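Local structure of R.Ecl18kI (Enterobacter cloacae, 2GB7) at residues F[23-28]-F[128-133]; F[135-140]-F[257-262]; F[281-286]-F[291-296]. The protein recognises the double-stranded DNA sequence 5'-CCNGG-3' and cleaves it ahead of the first cytosine as a type II restriction endonuclease. The protein carries 1 engineered substitution. All coordinates share one frame; numbering follows the deposited sequence.

Interaction 1: F[23-28]-F[128-133]; sequences TPFALV and LELLMM
Phe-25 and Val-28 of the first turns of helix 24-34 pack on Glu-129 and Leu-130 near the end of the long helix 102-134, a small, buried and mostly apolar helix-helix contact. The axes of the two short segments come no closer than 11.6 Å and cross at -49°, so the side chains alone bridge the gap. Leu-130 and Val-28 run past one another in opposite directions, and the methyl CD1 of Leu-130 lies 3.6 Å from CG1 of Val-28. The ring of Phe-25 reaches across because its CG is anti to the backbone N (chi1 -174°). Its CE1 then sits 3.9 Å from OE1 of Glu-129, whose extended chain meets it at about a right angle, the carboxylate turned 38° from the ring plane. More loosely, CZ of Phe-25 approaches CD2 of Leu-130 at 4.4 Å. Thr-23 caps the shorter helix at its start, OG1 accepting from N of Ala-26 at 3.0 Å. Helix 49-77 covers the contact through Met-56 on Val-28 and Tyr-52 on Leu-130, while Val-292 of helix 290-302 also packs on Leu-130, and Phe-289 meets the Phe-25 ring edge-to-face.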
loop_
_atom_site.group_PDB
_atom_site.type_symbol
_atom_site.label_atom_id
_atom_site.label_comp_id
_atom_site.label_asym_id
_atom_site.label_seq_id
_atom_site.Cartn_x
_atom_site.Cartn_y
_atom_site.Cartn_z
ATOM N N THR F 23 1.331 22.153 4.743
ATOM C CA THR F 23 0.939 20.814 5.177
ATOM C C THR F 23 -0.418 20.457 4.560
ATOM O O THR F 23 -1.170 21.372 4.182
ATOM C CB THR F 23 0.869 20.737 6.704
ATOM O OG1 THR F 23 -0.248 21.509 7.165
ATOM C CG2 THR F 23 2.163 21.281 7.323
ATOM N N PRO F 24 -0.718 19.147 4.434
ATOM C CA PRO F 24 -2.025 18.692 3.970
ATOM C C PRO F 24 -3.149 19.350 4.744
ATOM O O PRO F 24 -4.089 19.867 4.140
ATOM C CB PRO F 24 -1.994 17.190 4.272
ATOM C CG PRO F 24 -0.555 16.827 4.094
ATOM C CD PRO F 24 0.186 18.000 4.692
ATOM N N PHE F 25 -3.078 19.358 6.076
ATOM C CA PHE F 25 -4.158 20.012 6.827
ATOM C C PHE F 25 -4.248 21.510 6.559
ATOM O O PHE F 25 -5.349 22.058 6.425
ATOM C CB PHE F 25 -4.047 19.782 8.327
ATOM C CG PHE F 25 -5.211 20.324 9.073
ATOM C CD1 PHE F 25 -6.366 19.560 9.220
ATOM C CD2 PHE F 25 -5.197 21.619 9.580
ATOM C CE1 PHE F 25 -7.470 20.060 9.875
ATOM C CE2 PHE F 25 -6.293 22.122 10.235
ATOM C CZ PHE F 25 -7.429 21.353 10.382
ATOM N N ALA F 26 -3.101 22.178 6.512
ATOM C CA ALA F 26 -3.094 23.609 6.190
ATOM C C ALA F 26 -3.758 23.887 4.836
ATOM O O ALA F 26 -4.472 24.894 4.682
ATOM C CB ALA F 26 -1.662 24.147 6.191
ATOM N N LEU F 27 -3.499 23.025 3.843
ATOM C CA LEU F 27 -4.082 23.244 2.503
ATOM C C LEU F 27 -5.578 23.036 2.558
ATOM O O LEU F 27 -6.351 23.814 2.004
ATOM C CB LEU F 27 -3.453 22.316 1.446
ATOM C CG LEU F 27 -4.096 22.300 0.047
ATOM C CD1 LEU F 27 -4.065 23.686 -0.573
ATOM C CD2 LEU F 27 -3.420 21.286 -0.913
ATOM N N VAL F 28 -5.987 21.988 3.264
ATOM C CA VAL F 28 -7.410 21.714 3.415
ATOM C C VAL F 28 -8.070 22.870 4.158
ATOM O O VAL F 28 -9.140 23.325 3.772
ATOM C CB VAL F 28 -7.666 20.359 4.150
ATOM C CG1 VAL F 28 -9.138 20.252 4.559
ATOM C CG2 VAL F 28 -7.281 19.156 3.289
ATOM N N LEU F 128 -12.660 15.180 6.076
ATOM C CA LEU F 128 -13.720 14.533 6.895
ATOM C C LEU F 128 -13.772 15.073 8.331
ATOM O O LEU F 128 -14.835 15.183 8.934
ATOM C CB LEU F 128 -13.506 13.008 6.904
ATOM C CG LEU F 128 -13.660 12.334 5.527
ATOM C CD1 LEU F 128 -13.250 10.822 5.645
ATOM C CD2 LEU F 128 -15.142 12.496 5.059
ATOM N N GLU F 129 -12.598 15.444 8.849
ATOM C CA GLU F 129 -12.503 16.050 10.163
ATOM C C GLU F 129 -13.269 17.366 10.177
ATOM O O GLU F 129 -14.133 17.594 11.045
ATOM C CB GLU F 129 -11.033 16.325 10.421
ATOM C CG GLU F 129 -10.732 16.914 11.731
ATOM C CD GLU F 129 -9.240 17.052 11.949
ATOM O OE1 GLU F 129 -8.447 16.470 11.159
ATOM O OE2 GLU F 129 -8.879 17.734 12.928
ATOM N N LEU F 130 -12.987 18.227 9.204
ATOM C CA LEU F 130 -13.703 19.504 9.132
ATOM C C LEU F 130 -15.196 19.338 8.864
ATOM O O LEU F 130 -15.978 20.133 9.332
ATOM C CB LEU F 130 -13.053 20.435 8.098
ATOM C CG LEU F 130 -11.661 20.905 8.527
ATOM C CD1 LEU F 130 -10.972 21.627 7.382
ATOM C CD2 LEU F 130 -11.733 21.844 9.725
ATOM N N LEU F 131 -15.572 18.283 8.145
ATOM C CA LEU F 131 -16.985 17.946 7.955
ATOM C C LEU F 131 -17.680 17.702 9.293
ATOM O O LEU F 131 -18.733 18.233 9.541
ATOM C CB LEU F 131 -17.113 16.713 7.046
ATOM C CG LEU F 131 -18.503 16.099 6.881
ATOM C CD1 LEU F 131 -19.443 17.126 6.280
ATOM C CD2 LEU F 131 -18.404 14.887 5.989
ATOM N N MET F 132 -17.094 16.847 10.134
ATOM C CA MET F 132 -17.688 16.581 11.454
ATOM C C MET F 132 -17.726 17.844 12.315
ATOM O O MET F 132 -18.743 18.122 12.957
ATOM C CB MET F 132 -16.886 15.473 12.147
ATOM C CG MET F 132 -16.833 14.178 11.362
ATOM S SD MET F 132 -18.437 13.517 10.903
ATOM C CE MET F 132 -18.890 12.773 12.455
ATOM N N MET F 133 -16.658 18.659 12.272
ATOM C CA MET F 133 -16.630 19.944 13.023
ATOM C C MET F 133 -17.696 20.904 12.527
ATOM O O MET F 133 -18.454 21.490 13.318
ATOM C CB MET F 133 -15.261 20.591 12.936
ATOM C CG MET F 133 -14.209 19.719 13.567
ATOM S SD MET F 133 -12.568 20.417 13.433
ATOM C CE MET F 133 -11.730 19.146 14.414
#

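Interaction 2: F[135-140]-F[257-262]; sequences AGIPVD and ELSRKW
Van der Waals packing between Ile-137, Pro-138 and Ser-259 joins the loop that follows helix 102-134 to the C-terminal part of helix 248-259. It is a small contact, with 115 Å² buried in all, and it centres on one carbon. CB of Ser-259 points at the loop and meets CD of the Pro-138 ring at 4.0 Å and the branch methyl CG2 of Ile-137 at 4.2 Å. At this point the backbones are near each other, the CA atoms of Ile-137 and Ser-259 being 6.3 Å apart, consistent with the small serine side chain.

The hydrogen bonds of these residues run to partners outside the two segments. With chi1 at 82°, OG of Ser-259 stands between its own backbone N and carbonyl carbon and bonds to the carbonyl oxygen of Met-256 one turn back, so the hydroxyl is satisfied within its helix while its carbon faces the loop. On the loop, O of Ile-137 and N of Val-139 both bond to the hydroxyl of Tyr-295.

Backbone shape sets the course of the loop. Gly-136, with positive phi (73°), ends helix 102-134 in a Schellman motif, after which Ile-137 and Pro-138 are extended and lead to Asp-140, which pairs with Val-162. The connection from helix 102-134 to strand 140-141, outermost in the mixed sheet within this chain, thus packs against the end of helix 248-259 in the PDDEXK-clan nuclease domain.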
loop_
_atom_site.group_PDB
_atom_site.type_symbol
_atom_site.label_atom_id
_atom_site.label_comp_id
_atom_site.label_asym_id
_atom_site.label_seq_id
_atom_site.Cartn_x
_atom_site.Cartn_y
_atom_site.Cartn_z
ATOM N N ALA F 135 -20.424 20.083 11.105
ATOM C CA ALA F 135 -21.705 19.482 11.515
ATOM C C ALA F 135 -22.001 19.686 13.012
ATOM O O ALA F 135 -23.112 19.429 13.480
ATOM C CB ALA F 135 -21.702 18.015 11.165
ATOM N N GLY F 136 -20.989 20.171 13.732
ATOM C CA GLY F 136 -21.007 20.417 15.175
ATOM C C GLY F 136 -20.959 19.152 16.015
ATOM O O GLY F 136 -21.355 19.162 17.195
ATOM N N ILE F 137 -20.540 18.064 15.384
ATOM C CA ILE F 137 -20.549 16.757 16.035
ATOM C C ILE F 137 -19.246 16.639 16.819
ATOM O O ILE F 137 -18.205 16.931 16.283
ATOM C CB ILE F 137 -20.727 15.643 14.988
ATOM C CG1 ILE F 137 -22.123 15.750 14.355
ATOM C CG2 ILE F 137 -20.533 14.238 15.604
ATOM C CD1 ILE F 137 -22.350 14.856 13.141
ATOM N N PRO F 138 -19.325 16.217 18.107
ATOM C CA PRO F 138 -18.093 16.075 18.910
ATOM C C PRO F 138 -17.276 14.907 18.441
ATOM O O PRO F 138 -17.785 13.796 18.415
ATOM C CB PRO F 138 -18.621 15.789 20.316
ATOM C CG PRO F 138 -20.004 15.197 20.119
ATOM C CD PRO F 138 -20.538 15.867 18.853
ATOM N N VAL F 139 -16.026 15.180 18.071
ATOM C CA VAL F 139 -15.071 14.147 17.709
ATOM C C VAL F 139 -13.699 14.464 18.273
ATOM O O VAL F 139 -13.296 15.639 18.421
ATOM C CB VAL F 139 -14.930 13.930 16.183
ATOM C CG1 VAL F 139 -16.240 13.442 15.572
ATOM C CG2 VAL F 139 -14.403 15.231 15.479
ATOM N N ASP F 140 -13.001 13.397 18.623
ATOM C CA ASP F 140 -11.582 13.468 18.833
ATOM C C ASP F 140 -10.911 12.985 17.575
ATOM O O ASP F 140 -11.369 12.038 16.926
ATOM C CB ASP F 140 -11.128 12.620 20.020
ATOM C CG ASP F 140 -11.417 13.283 21.359
ATOM O OD1 ASP F 140 -11.916 14.432 21.378
ATOM O OD2 ASP F 140 -11.184 12.642 22.412
ATOM N N GLU F 257 -27.519 11.605 15.110
ATOM C CA GLU F 257 -28.457 10.957 16.045
ATOM C C GLU F 257 -27.744 10.466 17.291
ATOM O O GLU F 257 -28.269 10.645 18.393
ATOM C CB GLU F 257 -29.224 9.812 15.388
ATOM C CG GLU F 257 -30.137 10.276 14.287
ATOM C CD GLU F 257 -30.605 9.151 13.370
ATOM O OE1 GLU F 257 -30.028 8.030 13.410
ATOM O OE2 GLU F 257 -31.551 9.406 12.597
ATOM N N LEU F 258 -26.556 9.871 17.126
ATOM C CA LEU F 258 -25.790 9.386 18.289
ATOM C C LEU F 258 -25.260 10.547 19.111
ATOM O O LEU F 258 -25.252 10.481 20.334
ATOM C CB LEU F 258 -24.622 8.481 17.874
ATOM C CG LEU F 258 -24.983 7.085 17.390
ATOM C CD1 LEU F 258 -23.782 6.433 16.712
ATOM C CD2 LEU F 258 -25.529 6.190 18.513
ATOM N N SER F 259 -24.849 11.623 18.443
ATOM C CA SER F 259 -24.312 12.799 19.117
ATOM C C SER F 259 -25.305 13.431 20.096
ATOM O O SER F 259 -24.906 13.939 21.145
ATOM C CB SER F 259 -23.852 13.837 18.092
ATOM O OG SER F 259 -24.944 14.600 17.621
ATOM N N ARG F 260 -26.591 13.382 19.756
ATOM C CA ARG F 260 -27.627 13.932 20.645
ATOM C C ARG F 260 -27.661 13.241 22.001
ATOM O O ARG F 260 -28.115 13.833 22.983
ATOM C CB ARG F 260 -29.016 13.850 20.018
ATOM C CG ARG F 260 -29.177 14.616 18.735
ATOM C CD ARG F 260 -30.640 14.581 18.346
ATOM N NE ARG F 260 -30.824 14.054 17.000
ATOM C CZ ARG F 260 -30.824 14.787 15.888
ATOM N NH1 ARG F 260 -30.646 16.105 15.936
ATOM N NH2 ARG F 260 -31.006 14.189 14.719
ATOM N N LYS F 261 -27.210 11.992 22.048
ATOM C CA LYS F 261 -27.145 11.242 23.297
ATOM C C LYS F 261 -26.039 11.764 24.227
ATOM O O LYS F 261 -26.007 11.458 25.425
ATOM C CB LYS F 261 -26.981 9.750 23.017
ATOM C CG LYS F 261 -28.043 9.173 22.102
ATOM C CD LYS F 261 -27.684 7.752 21.743
ATOM C CE LYS F 261 -28.560 7.207 20.624
ATOM N NZ LYS F 261 -29.940 6.923 21.074
ATOM N N TRP F 262 -25.163 12.592 23.682
ATOM C CA TRP F 262 -24.041 13.132 24.422
ATOM C C TRP F 262 -24.249 14.596 24.794
ATOM O O TRP F 262 -23.393 15.207 25.443
ATOM C CB TRP F 262 -22.781 12.974 23.581
ATOM C CG TRP F 262 -22.457 11.540 23.388
ATOM C CD1 TRP F 262 -22.730 10.775 22.296
ATOM C CD2 TRP F 262 -21.836 10.682 24.343
ATOM N NE1 TRP F 262 -22.289 9.473 22.507
ATOM C CE2 TRP F 262 -21.727 9.397 23.748
ATOM C CE3 TRP F 262 -21.331 10.880 25.636
ATOM C CZ2 TRP F 262 -21.144 8.306 24.411
ATOM C CZ3 TRP F 262 -20.758 9.804 26.299
ATOM C CH2 TRP F 262 -20.672 8.526 25.685
#

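Interaction 3: F[281-286]-F[291-296]; sequences KQIEKY and YVVNYY
Tyr-296, Ile-283 and Tyr-286 carry most of the 377 Å² buried where the end of helix 269-285 packs against the start of helix 290-302. CB of Gln-282 sits over one face of the Tyr-296 ring, 3.9 Å from the ring centroid and 24° off its normal, a CH-pi contact. CD2 of Tyr-295 sits over the opposite face. From the rim, OH of Tyr-296 gives a weak hydrogen bond of 2.9 Å to OE1 of Gln-282, an oxygen that also accepts from Val-141 N, while NE2 of the same amide binds Asp-140. Ile-283 slides past Tyr-296 in the opposite direction, its CG1 3.3 Å from CB of the tyrosine, a tight fit. Its other branch, CG2, crosses Val-293 and touches CG1 at 3.8 Å. Tyr-286, the first residue beyond the helix, sets CB against CG1 of Val-292 at 3.6 Å. Its CG, anti to the carbonyl carbon (chi1 -67°), directs the ring so that CD2 reaches CE1 of Tyr-296 at 3.8 Å. With segment axes 9.2 Å apart and 173° between their directions, the pair is an antiparallel helical hairpin with a short connection, formed by the last two helices of the chain.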
loop_
_atom_site.group_PDB
_atom_site.type_symbol
_atom_site.label_atom_id
_atom_site.label_comp_id
_atom_site.label_asym_id
_atom_site.label_seq_id
_atom_site.Cartn_x
_atom_site.Cartn_y
_atom_site.Cartn_z
ATOM N N LYS F 281 -5.461 19.432 24.571
ATOM C CA LYS F 281 -4.420 18.817 23.754
ATOM C C LYS F 281 -4.651 19.037 22.258
ATOM O O LYS F 281 -3.738 19.367 21.497
ATOM C CB LYS F 281 -4.432 17.319 24.040
ATOM C CG LYS F 281 -3.222 16.550 23.607
ATOM C CD LYS F 281 -2.376 16.142 24.804
ATOM C CE LYS F 281 -3.133 15.177 25.722
ATOM N NZ LYS F 281 -2.253 14.659 26.815
ATOM N N GLN F 282 -5.889 18.856 21.829
ATOM C CA GLN F 282 -6.211 19.034 20.419
ATOM C C GLN F 282 -6.179 20.498 19.994
ATOM O O GLN F 282 -5.734 20.801 18.894
ATOM C CB GLN F 282 -7.558 18.395 20.102
ATOM C CG GLN F 282 -7.508 16.876 20.212
ATOM C CD GLN F 282 -8.882 16.272 20.148
ATOM O OE1 GLN F 282 -9.407 15.995 19.059
ATOM N NE2 GLN F 282 -9.478 16.054 21.307
ATOM N N ILE F 283 -6.597 21.406 20.876
ATOM C CA ILE F 283 -6.493 22.843 20.587
ATOM C C ILE F 283 -5.028 23.231 20.335
ATOM O O ILE F 283 -4.744 24.078 19.475
ATOM C CB ILE F 283 -7.096 23.728 21.694
ATOM C CG1 ILE F 283 -8.614 23.574 21.755
ATOM C CG2 ILE F 283 -6.751 25.207 21.453
ATOM C CD1 ILE F 283 -9.230 24.112 23.049
ATOM N N GLU F 284 -4.114 22.589 21.063
ATOM C CA GLU F 284 -2.676 22.811 20.883
ATOM C C GLU F 284 -2.237 22.431 19.486
ATOM O O GLU F 284 -1.521 23.189 18.832
ATOM C CB GLU F 284 -1.886 21.981 21.885
ATOM C CG GLU F 284 -0.414 22.345 22.029
ATOM C CD GLU F 284 0.143 21.823 23.336
ATOM O OE1 GLU F 284 -0.298 20.741 23.764
ATOM O OE2 GLU F 284 1.007 22.486 23.946
ATOM N N LYS F 285 -2.663 21.242 19.056
ATOM C CA LYS F 285 -2.345 20.713 17.733
ATOM C C LYS F 285 -2.842 21.657 16.652
ATOM O O LYS F 285 -2.169 21.871 15.652
ATOM C CB LYS F 285 -2.950 19.310 17.543
ATOM C CG LYS F 285 -2.069 18.129 17.997
ATOM C CD LYS F 285 -1.482 18.308 19.412
ATOM C CE LYS F 285 -0.999 17.004 20.021
ATOM N NZ LYS F 285 -0.712 17.227 21.470
ATOM N N TYR F 286 -4.014 22.252 16.873
ATOM C CA TYR F 286 -4.656 23.110 15.869
ATOM C C TYR F 286 -4.577 24.591 16.212
ATOM O O TYR F 286 -5.386 25.405 15.743
ATOM C CB TYR F 286 -6.118 22.662 15.671
ATOM C CG TYR F 286 -6.182 21.296 15.046
ATOM C CD1 TYR F 286 -5.670 21.080 13.759
ATOM C CD2 TYR F 286 -6.693 20.215 15.740
ATOM C CE1 TYR F 286 -5.706 19.832 13.175
ATOM C CE2 TYR F 286 -6.722 18.947 15.161
ATOM C CZ TYR F 286 -6.238 18.774 13.877
ATOM O OH TYR F 286 -6.261 17.535 13.296
ATOM N N TYR F 291 -10.773 28.439 13.242
ATOM C CA TYR F 291 -12.082 27.752 13.132
ATOM C C TYR F 291 -12.103 26.490 13.980
ATOM O O TYR F 291 -13.114 26.162 14.591
ATOM C CB TYR F 291 -12.425 27.413 11.681
ATOM C CG TYR F 291 -13.763 26.696 11.478
ATOM C CD1 TYR F 291 -14.931 27.423 11.213
ATOM C CD2 TYR F 291 -13.858 25.296 11.524
ATOM C CE1 TYR F 291 -16.147 26.770 10.983
ATOM C CE2 TYR F 291 -15.081 24.644 11.328
ATOM C CZ TYR F 291 -16.216 25.399 11.050
ATOM O OH TYR F 291 -17.416 24.765 10.848
ATOM N N VAL F 292 -10.983 25.780 13.987
ATOM C CA VAL F 292 -10.906 24.527 14.700
ATOM C C VAL F 292 -10.782 24.772 16.202
ATOM O O VAL F 292 -11.420 24.090 17.016
ATOM C CB VAL F 292 -9.725 23.689 14.187
ATOM C CG1 VAL F 292 -9.622 22.404 14.984
ATOM C CG2 VAL F 292 -9.925 23.365 12.698
ATOM N N VAL F 293 -9.963 25.753 16.572
ATOM C CA VAL F 293 -9.867 26.159 17.977
ATOM C C VAL F 293 -11.252 26.544 18.500
ATOM O O VAL F 293 -11.630 26.130 19.580
ATOM C CB VAL F 293 -8.831 27.305 18.200
ATOM C CG1 VAL F 293 -8.867 27.810 19.648
ATOM C CG2 VAL F 293 -7.451 26.826 17.853
ATOM N N ASN F 294 -12.005 27.323 17.730
ATOM C CA ASN F 294 -13.304 27.716 18.221
ATOM C C ASN F 294 -14.236 26.515 18.390
ATOM O O ASN F 294 -14.997 26.461 19.353
ATOM C CB ASN F 294 -13.862 28.834 17.345
ATOM C CG ASN F 294 -12.995 30.089 17.449
ATOM O OD1 ASN F 294 -12.149 30.207 18.340
ATOM N ND2 ASN F 294 -13.210 31.030 16.530
ATOM N N TYR F 295 -14.150 25.540 17.487
ATOM C CA TYR F 295 -14.932 24.307 17.596
ATOM C C TYR F 295 -14.618 23.585 18.897
ATOM O O TYR F 295 -15.525 23.157 19.623
ATOM C CB TYR F 295 -14.652 23.403 16.386
ATOM C CG TYR F 295 -15.045 21.964 16.608
ATOM C CD1 TYR F 295 -16.339 21.533 16.364
ATOM C CD2 TYR F 295 -14.109 21.048 17.059
ATOM C CE1 TYR F 295 -16.696 20.214 16.598
ATOM C CE2 TYR F 295 -14.438 19.731 17.267
ATOM C CZ TYR F 295 -15.736 19.322 17.044
ATOM O OH TYR F 295 -16.063 18.003 17.252
ATOM N N TYR F 296 -13.332 23.462 19.211
ATOM C CA TYR F 296 -12.946 22.791 20.446
ATOM C C TYR F 296 -13.344 23.584 21.694
ATOM O O TYR F 296 -13.774 23.013 22.692
ATOM C CB TYR F 296 -11.463 22.506 20.444
ATOM C CG TYR F 296 -11.077 21.312 19.602
ATOM C CD1 TYR F 296 -10.311 21.485 18.462
ATOM C CD2 TYR F 296 -11.447 20.006 19.965
ATOM C CE1 TYR F 296 -9.942 20.421 17.680
ATOM C CE2 TYR F 296 -11.082 18.907 19.166
ATOM C CZ TYR F 296 -10.320 19.149 18.018
ATOM O OH TYR F 296 -9.865 18.145 17.175
#

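How the interactions relate
All three contacts meet around the end of helix 102-134 and the loop that continues it. Interactions 1 and 3, with centres 12 Å apart, touch directly: OE2 of Glu-129 and OH of Tyr-286, 2.7 Å apart, are probably hydrogen-bonded, CZ of Phe-25 lies 3.6 Å from CE1 of Tyr-286, and CE of Met-133 lies 3.5 Å from OH of Tyr-296. Interaction 2 follows directly on interaction 1, the probable Ile-137 N to Met-132 O bond (3.0 Å) closing the end of helix 102-134. Its loop is tied to interaction 3 through Tyr-295 and Gln-282. Interaction 1 is closest to the DNA, its nearest atom about 4 Å away with Pro-24 against a phosphate, whereas interactions 3 and 2 stand about 11 and 13 Å off.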